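PDB 4MEE: diffuse adherence adhesin from Escherichia coli, which mediates attachment of the bacterium to mammalian cells, autoaggregation and biofilm formation, with this chain representing its C-terminal outer-membrane transport unit. Local coordinates for residues Asn368-Ala374 with Asn401-His407; Gly266-Tyr272 with Ala283-Gln288; Glu302-Tyr306 with His354-Asn358; Ser152-Asn156 with Asn293-Lys297. One frame throughout, in Å; residues are numbered along the deposited sequence.

Contact 1: residues Asn368-Ala374 with Asn401-His407; sequences NNIQTKA and NWIHNTH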
loop_
_atom_site.group_PDB
_atom_site.type_symbol
_atom_site.label_atom_id
_atom_site.label_comp_id
_atom_site.label_asym_id
_atom_site.label_seq_id
_atom_site.Cartn_x
_atom_site.Cartn_y
_atom_site.Cartn_z
ATOM N N ASN A 368 13.115 3.180 8.068
ATOM C CA ASN A 368 12.195 3.837 9.007
ATOM C C ASN A 368 11.407 5.041 8.494
ATOM O O ASN A 368 11.023 5.907 9.282
ATOM C CB ASN A 368 12.913 4.201 10.309
ATOM C CG ASN A 368 13.383 2.984 11.067
ATOM O OD1 ASN A 368 12.787 1.910 10.971
ATOM N ND2 ASN A 368 14.458 3.142 11.830
ATOM N N ASN A 369 11.159 5.079 7.186
ATOM C CA ASN A 369 10.310 6.105 6.569
ATOM C C ASN A 369 8.924 6.173 7.205
ATOM O O ASN A 369 8.347 5.145 7.552
ATOM C CB ASN A 369 10.181 5.837 5.064
ATOM C CG ASN A 369 9.127 6.702 4.393
ATOM O OD1 ASN A 369 9.242 7.929 4.351
ATOM N ND2 ASN A 369 8.098 6.062 3.850
ATOM N N ILE A 370 8.404 7.386 7.365
ATOM C CA ILE A 370 7.031 7.576 7.827
ATOM C C ILE A 370 6.182 8.181 6.707
ATOM O O ILE A 370 6.357 9.346 6.331
ATOM C CB ILE A 370 6.949 8.425 9.120
ATOM C CG1 ILE A 370 7.603 7.684 10.292
ATOM C CG2 ILE A 370 5.500 8.752 9.465
ATOM C CD1 ILE A 370 7.898 8.554 11.496
ATOM N N GLN A 371 5.281 7.364 6.167
ATOM C CA GLN A 371 4.341 7.814 5.147
ATOM C C GLN A 371 3.080 8.376 5.798
ATOM O O GLN A 371 2.435 7.704 6.602
ATOM C CB GLN A 371 3.990 6.675 4.182
ATOM C CG GLN A 371 3.090 7.098 3.030
ATOM C CD GLN A 371 3.038 6.079 1.911
ATOM O OE1 GLN A 371 2.030 5.409 1.722
ATOM N NE2 GLN A 371 4.125 5.968 1.155
ATOM N N THR A 372 2.744 9.612 5.447
ATOM C CA THR A 372 1.548 10.257 5.968
ATOM C C THR A 372 0.562 10.533 4.836
ATOM O O THR A 372 0.921 11.106 3.802
ATOM C CB THR A 372 1.873 11.567 6.718
ATOM O OG1 THR A 372 3.128 11.437 7.397
ATOM C CG2 THR A 372 0.785 11.892 7.737
ATOM N N LYS A 373 -0.676 10.098 5.043
ATOM C CA LYS A 373 -1.756 10.337 4.099
ATOM C C LYS A 373 -2.810 11.228 4.741
ATOM O O LYS A 373 -3.294 10.941 5.834
ATOM C CB LYS A 373 -2.379 9.016 3.640
ATOM C CG LYS A 373 -1.490 8.186 2.728
ATOM C CD LYS A 373 -2.246 7.005 2.142
ATOM C CE LYS A 373 -1.418 6.288 1.089
ATOM N NZ LYS A 373 -2.191 5.231 0.380
ATOM N N ALA A 374 -3.136 12.323 4.063
ATOM C CA ALA A 374 -4.197 13.226 4.491
ATOM C C ALA A 374 -5.140 13.439 3.321
ATOM O O ALA A 374 -4.700 13.741 2.213
ATOM C CB ALA A 374 -3.617 14.550 4.956
ATOM N N ASN A 401 -6.074 12.074 -1.918
ATOM C CA ASN A 401 -5.122 12.096 -0.807
ATOM C C ASN A 401 -3.808 12.805 -1.124
ATOM O O ASN A 401 -3.382 12.873 -2.280
ATOM C CB ASN A 401 -4.813 10.671 -0.335
ATOM C CG ASN A 401 -5.960 10.037 0.428
ATOM O OD1 ASN A 401 -6.548 10.648 1.318
ATOM N ND2 ASN A 401 -6.264 8.788 0.097
ATOM N N TRP A 402 -3.179 13.329 -0.078
ATOM C CA TRP A 402 -1.829 13.865 -0.167
ATOM C C TRP A 402 -0.865 12.945 0.580
ATOM O O TRP A 402 -1.007 12.709 1.781
ATOM C CB TRP A 402 -1.776 15.302 0.369
ATOM C CG TRP A 402 -0.388 15.840 0.604
ATOM C CD1 TRP A 402 0.684 15.759 -0.242
ATOM C CD2 TRP A 402 0.066 16.564 1.756
ATOM N NE1 TRP A 402 1.778 16.371 0.318
ATOM C CE2 TRP A 402 1.428 16.877 1.542
ATOM C CE3 TRP A 402 -0.544 16.973 2.950
ATOM C CZ2 TRP A 402 2.192 17.582 2.479
ATOM C CZ3 TRP A 402 0.217 17.675 3.882
ATOM C CH2 TRP A 402 1.571 17.971 3.639
ATOM N N ILE A 403 0.106 12.412 -0.149
ATOM C CA ILE A 403 1.084 11.514 0.436
ATOM C C ILE A 403 2.371 12.269 0.691
ATOM O O ILE A 403 2.903 12.926 -0.200
ATOM C CB ILE A 403 1.375 10.319 -0.483
ATOM C CG1 ILE A 403 0.108 9.488 -0.688
ATOM C CG2 ILE A 403 2.491 9.460 0.096
ATOM C CD1 ILE A 403 0.124 8.670 -1.957
ATOM N N HIS A 404 2.857 12.172 1.920
ATOM C CA HIS A 404 4.120 12.763 2.301
ATOM C C HIS A 404 4.991 11.648 2.833
ATOM O O HIS A 404 4.503 10.784 3.546
ATOM C CB HIS A 404 3.894 13.807 3.389
ATOM C CG HIS A 404 5.156 14.418 3.912
ATOM N ND1 HIS A 404 5.941 15.260 3.157
ATOM C CD2 HIS A 404 5.765 14.315 5.117
ATOM C CE1 HIS A 404 6.980 15.650 3.873
ATOM N NE2 HIS A 404 6.898 15.090 5.066
ATOM N N ASN A 405 6.270 11.654 2.482
ATOM C CA ASN A 405 7.211 10.700 3.051
ATOM C C ASN A 405 8.333 11.401 3.778
ATOM O O ASN A 405 8.898 12.369 3.268
ATOM C CB ASN A 405 7.788 9.809 1.964
ATOM C CG ASN A 405 6.766 8.860 1.397
ATOM O OD1 ASN A 405 6.360 7.903 2.052
ATOM N ND2 ASN A 405 6.337 9.120 0.170
ATOM N N THR A 406 8.663 10.895 4.961
ATOM C CA THR A 406 9.758 11.441 5.749
ATOM C C THR A 406 11.131 11.126 5.148
ATOM O O THR A 406 12.030 11.968 5.180
ATOM C CB THR A 406 9.655 10.985 7.214
ATOM O OG1 THR A 406 8.457 11.526 7.778
ATOM C CG2 THR A 406 10.833 11.488 8.021
ATOM N N HIS A 407 11.291 9.934 4.581
ATOM C CA HIS A 407 12.518 9.593 3.857
ATOM C C HIS A 407 12.217 9.349 2.390
ATOM O O HIS A 407 11.063 9.311 1.977
ATOM C CB HIS A 407 13.151 8.318 4.413
ATOM C CG HIS A 407 13.477 8.377 5.872
ATOM N ND1 HIS A 407 12.557 8.749 6.827
ATOM C CD2 HIS A 407 14.616 8.081 6.542
ATOM C CE1 HIS A 407 13.117 8.695 8.022
ATOM N NE2 HIS A 407 14.368 8.296 7.876
#
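This is an antiparallel pairing of two neighbouring strands in the wall of the autotransporter β-barrel, between strand 370-383 and strand 397-405. The axes of 370-374 and 401-405 approach to 4.7 Å and run at 162°, and 645 Å² is buried between the segments. T372/H404 and A374/W402 are hydrogen-bonded pairs: T372 N reaches H404 O at 2.8 Å and H404 N returns to T372 O at 2.9 Å, while A374 N to W402 O (3.1 Å) and W402 N to A374 O (2.8 Å) repeat the pattern. Between them, K373/I403 is a non-hydrogen-bonded pair with CA atoms 4.8 Å apart.

The alternation sends T372, A374, W402 and H404 to one face and Q371, K373, I403 and N405 to the other. K373 forms salt bridges with D167, which follows helix 149-162 in the chain, and with E428 of the adjoining strand, so this second face is the barrel interior. A374 CB and W402 CE3 lie 4.4 Å apart on the outward face.

The last backbone bond is T406 N to I370 O, 3.1 Å; towards N369 and H407, asparagine side chains take over. N369 OD1 accepts H407 N at 2.9 Å. N405, whose ND2 bonds to S423 O, uses OD1 to accept both N369 ND2 and Q371 NE2, each at 3.1 Å.

Contact 2: residues Gly266-Tyr272 with Ala283-Gln288; sequences GVYGTWY and AETWMQ
W271 (chi1 t) sets its indole against A283, CE3 to CB 4.0 Å, on the face of the hairpin that also carries V267, T285 and M287. Both segments are extended throughout and antiparallel, their axes 4.4 Å apart at 173°. The register pairs G266 with Q288 and ends with W271 opposite A283. V267/M287, G269/T285 and W271/A283 are hydrogen-bonded pairs with two bonds each: V267 N to M287 O 3.2 Å and M287 N to V267 O 3.0 Å; G269 N to T285 O 2.6 Å and T285 N to G269 O 2.9 Å; W271 N to A283 O 2.9 Å and A283 N to W271 O 3.0 Å.

The other face bears Y268, T270, E284, W286 and Q288. Y268 and W286, both chi1 p, touch through CB atoms 3.6 Å apart, while their rings lead away from the opposing strand. G266 passes Q288 with CA atoms only 3.9 Å apart, where a side chain would clash.

Such a regular two-faced hairpin is characteristic of a transmembrane β-barrel wall. Strand 230-249 bonds along the other edge of 266-272, strand 303-327 flanks 283-288, and N169, beyond helix 149-162, meets E284 from the lumen.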
loop_
_atom_site.group_PDB
_atom_site.type_symbol
_atom_site.label_atom_id
_atom_site.label_comp_id
_atom_site.label_asym_id
_atom_site.label_seq_id
_atom_site.Cartn_x
_atom_site.Cartn_y
_atom_site.Cartn_z
ATOM N N GLY A 266 -0.066 -10.472 10.708
ATOM C CA GLY A 266 -0.222 -9.452 11.713
ATOM C C GLY A 266 -1.635 -9.350 12.196
ATOM O O GLY A 266 -2.455 -10.195 11.886
ATOM N N VAL A 267 -1.903 -8.305 12.960
ATOM C CA VAL A 267 -3.193 -8.087 13.551
ATOM C C VAL A 267 -3.606 -6.663 13.309
ATOM O O VAL A 267 -2.761 -5.783 13.223
ATOM C CB VAL A 267 -3.077 -8.236 15.050
ATOM C CG1 VAL A 267 -2.518 -9.598 15.358
ATOM C CG2 VAL A 267 -2.146 -7.168 15.579
ATOM N N TYR A 268 -4.909 -6.428 13.216
ATOM C CA TYR A 268 -5.432 -5.085 13.001
ATOM C C TYR A 268 -6.529 -4.722 13.978
ATOM O O TYR A 268 -7.071 -5.583 14.640
ATOM C CB TYR A 268 -5.943 -4.943 11.583
ATOM C CG TYR A 268 -7.044 -5.867 11.229
ATOM C CD1 TYR A 268 -8.326 -5.648 11.682
ATOM C CD2 TYR A 268 -6.810 -6.947 10.414
ATOM C CE1 TYR A 268 -9.349 -6.492 11.340
ATOM C CE2 TYR A 268 -7.823 -7.790 10.066
ATOM C CZ TYR A 268 -9.088 -7.563 10.533
ATOM O OH TYR A 268 -10.090 -8.414 10.178
ATOM N N GLY A 269 -6.853 -3.438 14.056
ATOM C CA GLY A 269 -7.865 -2.957 14.986
ATOM C C GLY A 269 -8.758 -1.906 14.361
ATOM O O GLY A 269 -8.335 -1.178 13.478
ATOM N N THR A 270 -9.999 -1.828 14.821
ATOM C CA THR A 270 -10.950 -0.886 14.290
ATOM C C THR A 270 -11.788 -0.263 15.383
ATOM O O THR A 270 -12.106 -0.927 16.344
ATOM C CB THR A 270 -11.933 -1.634 13.429
ATOM O OG1 THR A 270 -11.543 -1.500 12.064
ATOM C CG2 THR A 270 -13.271 -1.052 13.626
ATOM N N TRP A 271 -12.172 1.003 15.240
ATOM C CA TRP A 271 -13.019 1.639 16.245
ATOM C C TRP A 271 -14.001 2.593 15.632
ATOM O O TRP A 271 -13.605 3.380 14.812
ATOM C CB TRP A 271 -12.167 2.481 17.162
ATOM C CG TRP A 271 -12.945 3.233 18.142
ATOM C CD1 TRP A 271 -13.599 2.719 19.201
ATOM C CD2 TRP A 271 -13.133 4.643 18.201
ATOM N NE1 TRP A 271 -14.191 3.709 19.920
ATOM C CE2 TRP A 271 -13.920 4.905 19.325
ATOM C CE3 TRP A 271 -12.713 5.706 17.417
ATOM C CZ2 TRP A 271 -14.297 6.172 19.681
ATOM C CZ3 TRP A 271 -13.092 6.966 17.769
ATOM C CH2 TRP A 271 -13.875 7.192 18.894
ATOM N N TYR A 272 -15.262 2.550 16.044
ATOM C CA TYR A 272 -16.250 3.541 15.636
ATOM C C TYR A 272 -16.973 4.030 16.857
ATOM O O TYR A 272 -17.432 3.228 17.638
ATOM C CB TYR A 272 -17.259 2.904 14.712
ATOM C CG TYR A 272 -16.693 2.608 13.390
ATOM C CD1 TYR A 272 -15.854 1.549 13.216
ATOM C CD2 TYR A 272 -16.989 3.394 12.314
ATOM C CE1 TYR A 272 -15.317 1.276 12.004
ATOM C CE2 TYR A 272 -16.466 3.127 11.089
ATOM C CZ TYR A 272 -15.629 2.063 10.947
ATOM O OH TYR A 272 -15.097 1.784 9.733
ATOM N N ALA A 283 -11.349 5.179 13.841
ATOM C CA ALA A 283 -9.914 4.971 13.871
ATOM C C ALA A 283 -9.632 3.560 13.463
ATOM O O ALA A 283 -10.442 2.696 13.674
ATOM C CB ALA A 283 -9.385 5.195 15.257
ATOM N N GLU A 284 -8.477 3.331 12.870
ATOM C CA GLU A 284 -8.103 1.997 12.455
ATOM C C GLU A 284 -6.646 1.841 12.796
ATOM O O GLU A 284 -5.947 2.828 12.874
ATOM C CB GLU A 284 -8.293 1.843 10.960
ATOM C CG GLU A 284 -9.742 1.763 10.535
ATOM C CD GLU A 284 -9.906 1.246 9.124
ATOM O OE1 GLU A 284 -8.923 0.735 8.546
ATOM O OE2 GLU A 284 -11.028 1.353 8.593
ATOM N N THR A 285 -6.171 0.621 13.016
ATOM C CA THR A 285 -4.755 0.416 13.274
ATOM C C THR A 285 -4.282 -0.956 12.928
ATOM O O THR A 285 -5.055 -1.883 12.928
ATOM C CB THR A 285 -4.484 0.571 14.748
ATOM O OG1 THR A 285 -5.115 1.772 15.183
ATOM C CG2 THR A 285 -3.026 0.658 14.960
ATOM N N TRP A 286 -3.006 -1.113 12.628
ATOM C CA TRP A 286 -2.529 -2.453 12.411
ATOM C C TRP A 286 -1.054 -2.575 12.492
ATOM O O TRP A 286 -0.349 -1.608 12.423
ATOM C CB TRP A 286 -2.986 -2.973 11.072
ATOM C CG TRP A 286 -2.651 -2.146 9.959
ATOM C CD1 TRP A 286 -3.456 -1.260 9.368
ATOM C CD2 TRP A 286 -1.431 -2.129 9.243
ATOM N NE1 TRP A 286 -2.825 -0.679 8.317
ATOM C CE2 TRP A 286 -1.572 -1.197 8.223
ATOM C CE3 TRP A 286 -0.236 -2.809 9.363
ATOM C CZ2 TRP A 286 -0.575 -0.919 7.341
ATOM C CZ3 TRP A 286 0.743 -2.533 8.497
ATOM C CH2 TRP A 286 0.576 -1.599 7.488
ATOM N N MET A 287 -0.572 -3.789 12.623
ATOM C CA MET A 287 0.843 -3.969 12.646
ATOM C C MET A 287 1.143 -5.332 12.071
ATOM O O MET A 287 0.336 -6.223 12.183
ATOM C CB MET A 287 1.310 -3.814 14.067
ATOM C CG MET A 287 2.036 -5.005 14.601
ATOM S SD MET A 287 3.259 -4.337 15.713
ATOM C CE MET A 287 4.698 -5.097 14.992
ATOM N N GLN A 288 2.279 -5.500 11.414
ATOM C CA GLN A 288 2.543 -6.799 10.821
ATOM C C GLN A 288 4.017 -7.053 10.613
ATOM O O GLN A 288 4.808 -6.151 10.750
ATOM C CB GLN A 288 1.745 -6.990 9.535
ATOM C CG GLN A 288 1.904 -5.934 8.472
ATOM C CD GLN A 288 0.842 -6.090 7.417
ATOM O OE1 GLN A 288 0.828 -5.369 6.434
ATOM N NE2 GLN A 288 -0.066 -7.034 7.627
#

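Contact 3: residues Glu302-Tyr306 with His354-Asn358; sequences EEEKY and HQEDN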
loop_
_atom_site.group_PDB
_atom_site.type_symbol
_atom_site.label_atom_id
_atom_site.label_comp_id
_atom_site.label_asym_id
_atom_site.label_seq_id
_atom_site.Cartn_x
_atom_site.Cartn_y
_atom_site.Cartn_z
ATOM N N GLU A 302 25.957 -12.876 -13.133
ATOM C CA GLU A 302 25.331 -13.856 -12.305
ATOM C C GLU A 302 24.379 -13.147 -11.367
ATOM O O GLU A 302 24.490 -11.948 -11.161
ATOM C CB GLU A 302 26.399 -14.608 -11.539
ATOM C CG GLU A 302 25.944 -15.053 -10.181
ATOM C CD GLU A 302 26.524 -16.386 -9.819
ATOM O OE1 GLU A 302 25.739 -17.320 -9.569
ATOM O OE2 GLU A 302 27.766 -16.508 -9.804
ATOM N N GLU A 303 23.449 -13.892 -10.798
ATOM C CA GLU A 303 22.379 -13.291 -10.043
ATOM C C GLU A 303 22.609 -13.257 -8.557
ATOM O O GLU A 303 23.103 -14.207 -7.990
ATOM C CB GLU A 303 21.134 -14.073 -10.286
ATOM C CG GLU A 303 19.970 -13.505 -9.556
ATOM C CD GLU A 303 19.034 -14.609 -9.223
ATOM O OE1 GLU A 303 19.459 -15.515 -8.486
ATOM O OE2 GLU A 303 17.905 -14.601 -9.740
ATOM N N GLU A 304 22.181 -12.182 -7.919
ATOM C CA GLU A 304 22.439 -12.017 -6.502
ATOM C C GLU A 304 21.230 -12.042 -5.610
ATOM O O GLU A 304 20.295 -11.301 -5.811
ATOM C CB GLU A 304 23.125 -10.696 -6.266
ATOM C CG GLU A 304 24.319 -10.497 -7.135
ATOM C CD GLU A 304 25.519 -11.153 -6.538
ATOM O OE1 GLU A 304 25.514 -11.458 -5.332
ATOM O OE2 GLU A 304 26.468 -11.363 -7.289
ATOM N N LYS A 305 21.302 -12.843 -4.559
ATOM C CA LYS A 305 20.174 -13.002 -3.671
ATOM C C LYS A 305 20.449 -12.553 -2.259
ATOM O O LYS A 305 21.513 -12.806 -1.723
ATOM C CB LYS A 305 19.782 -14.454 -3.636
ATOM C CG LYS A 305 19.900 -15.100 -4.994
ATOM C CD LYS A 305 18.986 -16.285 -5.103
ATOM C CE LYS A 305 19.313 -17.292 -4.022
ATOM N NZ LYS A 305 18.806 -18.628 -4.412
ATOM N N TYR A 306 19.438 -11.932 -1.657
ATOM C CA TYR A 306 19.470 -11.430 -0.291
ATOM C C TYR A 306 18.050 -11.416 0.305
ATOM O O TYR A 306 17.114 -11.799 -0.370
ATOM C CB TYR A 306 20.087 -10.030 -0.274
ATOM C CG TYR A 306 19.377 -8.982 -1.063
ATOM C CD1 TYR A 306 19.482 -8.928 -2.426
ATOM C CD2 TYR A 306 18.649 -8.022 -0.423
ATOM C CE1 TYR A 306 18.845 -7.974 -3.118
ATOM C CE2 TYR A 306 18.007 -7.071 -1.107
ATOM C CZ TYR A 306 18.120 -7.061 -2.447
ATOM O OH TYR A 306 17.484 -6.094 -3.103
ATOM N N HIS A 354 24.506 -6.665 1.696
ATOM C CA HIS A 354 24.851 -7.704 0.735
ATOM C C HIS A 354 26.050 -7.365 -0.139
ATOM O O HIS A 354 26.109 -6.295 -0.740
ATOM C CB HIS A 354 23.638 -8.041 -0.133
ATOM C CG HIS A 354 23.833 -9.246 -0.998
ATOM N ND1 HIS A 354 24.023 -9.162 -2.361
ATOM C CD2 HIS A 354 23.875 -10.564 -0.692
ATOM C CE1 HIS A 354 24.169 -10.377 -2.857
ATOM N NE2 HIS A 354 24.082 -11.246 -1.866
ATOM N N GLN A 355 26.996 -8.299 -0.206
ATOM C CA GLN A 355 28.173 -8.160 -1.056
ATOM C C GLN A 355 28.018 -8.960 -2.347
ATOM O O GLN A 355 27.603 -10.119 -2.329
ATOM C CB GLN A 355 29.428 -8.603 -0.305
ATOM C CG GLN A 355 30.710 -8.415 -1.095
ATOM C CD GLN A 355 31.950 -8.509 -0.235
ATOM O OE1 GLN A 355 32.099 -9.433 0.565
ATOM N NE2 GLN A 355 32.852 -7.551 -0.401
ATOM N N GLU A 356 28.368 -8.331 -3.462
ATOM C CA GLU A 356 28.191 -8.938 -4.772
ATOM C C GLU A 356 29.387 -9.753 -5.215
ATOM O O GLU A 356 30.426 -9.766 -4.559
ATOM C CB GLU A 356 27.918 -7.862 -5.809
ATOM C CG GLU A 356 26.518 -7.299 -5.758
ATOM C CD GLU A 356 26.284 -6.296 -6.861
ATOM O OE1 GLU A 356 26.009 -6.717 -8.004
ATOM O OE2 GLU A 356 26.390 -5.085 -6.583
ATOM N N ASP A 357 29.230 -10.411 -6.356
ATOM C CA ASP A 357 30.277 -11.222 -6.937
ATOM C C ASP A 357 31.515 -10.383 -7.178
ATOM O O ASP A 357 32.631 -10.891 -7.148
ATOM C CB ASP A 357 29.797 -11.809 -8.257
ATOM C CG ASP A 357 30.077 -13.286 -8.370
ATOM O OD1 ASP A 357 30.377 -13.918 -7.335
ATOM O OD2 ASP A 357 29.986 -13.821 -9.493
ATOM N N ASN A 358 31.310 -9.091 -7.411
ATOM C CA ASN A 358 32.420 -8.196 -7.711
ATOM C C ASN A 358 33.038 -7.558 -6.475
ATOM O O ASN A 358 34.019 -6.819 -6.572
ATOM C CB ASN A 358 32.012 -7.127 -8.730
ATOM C CG ASN A 358 30.594 -6.627 -8.527
ATOM O OD1 ASN A 358 30.297 -5.927 -7.561
ATOM N ND2 ASN A 358 29.710 -6.984 -9.453
#
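The two segments run nearly antiparallel, their end-to-end directions 166° apart, but they stand too far from each other for backbone pairing: the nearest CA atoms are 6.6 Å apart at Y306/H354, 6.7 Å at E304/E356 and 7.8 Å at E302/D357. Side chains therefore bridge the gap. E304 reaches across so that its OE2 accepts D357 N at 3.1 Å, the one hydrogen bond between the segments, and its OE1 lies 3.0 Å from H354 CE1, at the edge of the imidazole. Y306 CB makes an off-centre CH-pi contact with the same ring, 4.2 Å from its centroid. E302 OE2 and D357 OD2, two like charges, come within 3.5 Å of each other. E356 turns instead to a salt bridge with R147, just ahead of helix 149-162. The geometry is that of a β-hairpin whose strands, 303-327 and 333-355, splay apart at their open end, consistent with the extracellular rim of an autotransporter barrel.

Contact 4: residues Ser152-Asn156 with Asn293-Lys297; sequences SYATN and NASVK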
loop_
_atom_site.group_PDB
_atom_site.type_symbol
_atom_site.label_atom_id
_atom_site.label_comp_id
_atom_site.label_asym_id
_atom_site.label_seq_id
_atom_site.Cartn_x
_atom_site.Cartn_y
_atom_site.Cartn_z
ATOM N N SER A 152 17.634 -1.495 -9.098
ATOM C CA SER A 152 17.042 -2.708 -8.650
ATOM C C SER A 152 17.055 -2.871 -7.157
ATOM O O SER A 152 16.086 -3.293 -6.582
ATOM C CB SER A 152 17.777 -3.851 -9.279
ATOM O OG SER A 152 17.890 -3.594 -10.658
ATOM N N TYR A 153 18.163 -2.568 -6.517
ATOM C CA TYR A 153 18.197 -2.735 -5.094
ATOM C C TYR A 153 17.242 -1.773 -4.438
ATOM O O TYR A 153 16.534 -2.144 -3.530
ATOM C CB TYR A 153 19.582 -2.452 -4.573
ATOM C CG TYR A 153 20.563 -3.549 -4.787
ATOM C CD1 TYR A 153 20.547 -4.673 -3.998
ATOM C CD2 TYR A 153 21.531 -3.442 -5.756
ATOM C CE1 TYR A 153 21.458 -5.671 -4.184
ATOM C CE2 TYR A 153 22.438 -4.432 -5.955
ATOM C CZ TYR A 153 22.395 -5.545 -5.167
ATOM O OH TYR A 153 23.312 -6.525 -5.367
ATOM N N ALA A 154 17.252 -0.536 -4.908
ATOM C CA ALA A 154 16.466 0.535 -4.333
ATOM C C ALA A 154 14.992 0.291 -4.489
ATOM O O ALA A 154 14.212 0.697 -3.663
ATOM C CB ALA A 154 16.816 1.832 -5.007
ATOM N N THR A 155 14.611 -0.340 -5.577
ATOM C CA THR A 155 13.236 -0.690 -5.764
ATOM C C THR A 155 12.712 -1.794 -4.879
ATOM O O THR A 155 11.604 -1.722 -4.411
ATOM C CB THR A 155 13.023 -1.094 -7.182
ATOM O OG1 THR A 155 13.649 -0.107 -7.991
ATOM C CG2 THR A 155 11.584 -1.090 -7.460
ATOM N N ASN A 156 13.494 -2.830 -4.655
ATOM C CA ASN A 156 13.009 -3.894 -3.823
ATOM C C ASN A 156 12.749 -3.376 -2.448
ATOM O O ASN A 156 11.863 -3.816 -1.765
ATOM C CB ASN A 156 14.014 -4.998 -3.782
ATOM C CG ASN A 156 14.008 -5.779 -5.045
ATOM O OD1 ASN A 156 13.127 -5.609 -5.880
ATOM N ND2 ASN A 156 14.982 -6.633 -5.206
ATOM N N ASN A 293 12.058 -12.345 0.002
ATOM C CA ASN A 293 13.255 -12.924 -0.548
ATOM C C ASN A 293 13.492 -12.224 -1.827
ATOM O O ASN A 293 12.662 -12.298 -2.700
ATOM C CB ASN A 293 13.009 -14.355 -0.902
ATOM C CG ASN A 293 13.117 -15.275 0.280
ATOM O OD1 ASN A 293 13.249 -14.853 1.426
ATOM N ND2 ASN A 293 13.067 -16.561 0.004
ATOM N N ALA A 294 14.635 -11.585 -1.974
ATOM C CA ALA A 294 14.863 -10.741 -3.128
ATOM C C ALA A 294 16.029 -11.205 -3.945
ATOM O O ALA A 294 16.836 -11.965 -3.467
ATOM C CB ALA A 294 15.110 -9.344 -2.663
ATOM N N SER A 295 16.092 -10.748 -5.188
ATOM C CA SER A 295 17.194 -11.053 -6.082
ATOM C C SER A 295 17.432 -9.864 -6.941
ATOM O O SER A 295 16.505 -9.163 -7.263
ATOM C CB SER A 295 16.808 -12.146 -7.047
ATOM O OG SER A 295 16.230 -13.225 -6.368
ATOM N N VAL A 296 18.669 -9.661 -7.361
ATOM C CA VAL A 296 18.948 -8.676 -8.370
ATOM C C VAL A 296 19.796 -9.290 -9.441
ATOM O O VAL A 296 20.740 -9.983 -9.147
ATOM C CB VAL A 296 19.738 -7.531 -7.793
ATOM C CG1 VAL A 296 20.177 -6.633 -8.913
ATOM C CG2 VAL A 296 18.864 -6.764 -6.853
ATOM N N LYS A 297 19.467 -9.057 -10.698
ATOM C CA LYS A 297 20.254 -9.638 -11.763
ATOM C C LYS A 297 20.618 -8.541 -12.697
ATOM O O LYS A 297 19.761 -7.798 -13.121
ATOM C CB LYS A 297 19.416 -10.647 -12.521
ATOM C CG LYS A 297 20.088 -11.967 -12.749
ATOM C CD LYS A 297 20.966 -11.904 -13.956
ATOM C CE LYS A 297 20.709 -13.102 -14.816
ATOM N NZ LYS A 297 21.691 -13.083 -15.921
#
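S152 opens the contact from helix 149-162, its CA-to-CB bond directed toward the strand and its CB 3.7 Å from V296 CG1; its hydroxyl OG is hydrogen-bonded to T247 OG1. Next, Y153 (chi1 m) swings its ring beside V296 from a sideways start. V296 CG2 sits over the ring face, 3.9 Å from the centroid and 13° off the normal, a well-formed CH-pi contact, and the same phenol ring also meets that of Y306. One helical turn after S152, with N156 N bonded to S152 O at 3.3 Å, N156 again points toward the strand. Its ND2 packs 3.7 Å from A294 CB and makes a weak hydrogen bond to Y306 OH.

The strand answers with alternate residues: A294 and V296 point toward the helix, S295 away. Helix and strand axes approach to 8.8 Å at 160°, a near-antiparallel alignment that lays the helix along the inside of the wall, as the lumenal helix of autotransporters does. No hydrogen bond joins the two segments, and 221 Å² is buried. The helix is thus held against strand 280-298 by van der Waals and CH-pi packing, while S152 OG bonds to T247 of strand 230-249 and N156 ND2 bonds weakly to Y306 of the adjacent strand 303-327.

Contacts 1 and 2 are both wall pairings, 18 Å apart between centres, and rest on regular backbone hydrogen bonds with one face turned to the lumen. Contact 4 is the most buried; it shares strand 280-298 with contact 2 but lies across the chain's centre from it, about 30 Å between centres, and lacks hydrogen bonds across its segments. Contact 3, farthest out at about 28 Å from the chain's centre, is only partly buried, with half of its touching residues exposed, and depends on carboxylate and imidazole side chains. Contacts 3 and 4 adjoin: E304 O lies 2.8 Å from V296 N and Y306 O 3.0 Å from A294 N, so the lumenal helix and the splayed rim meet around one strand pair.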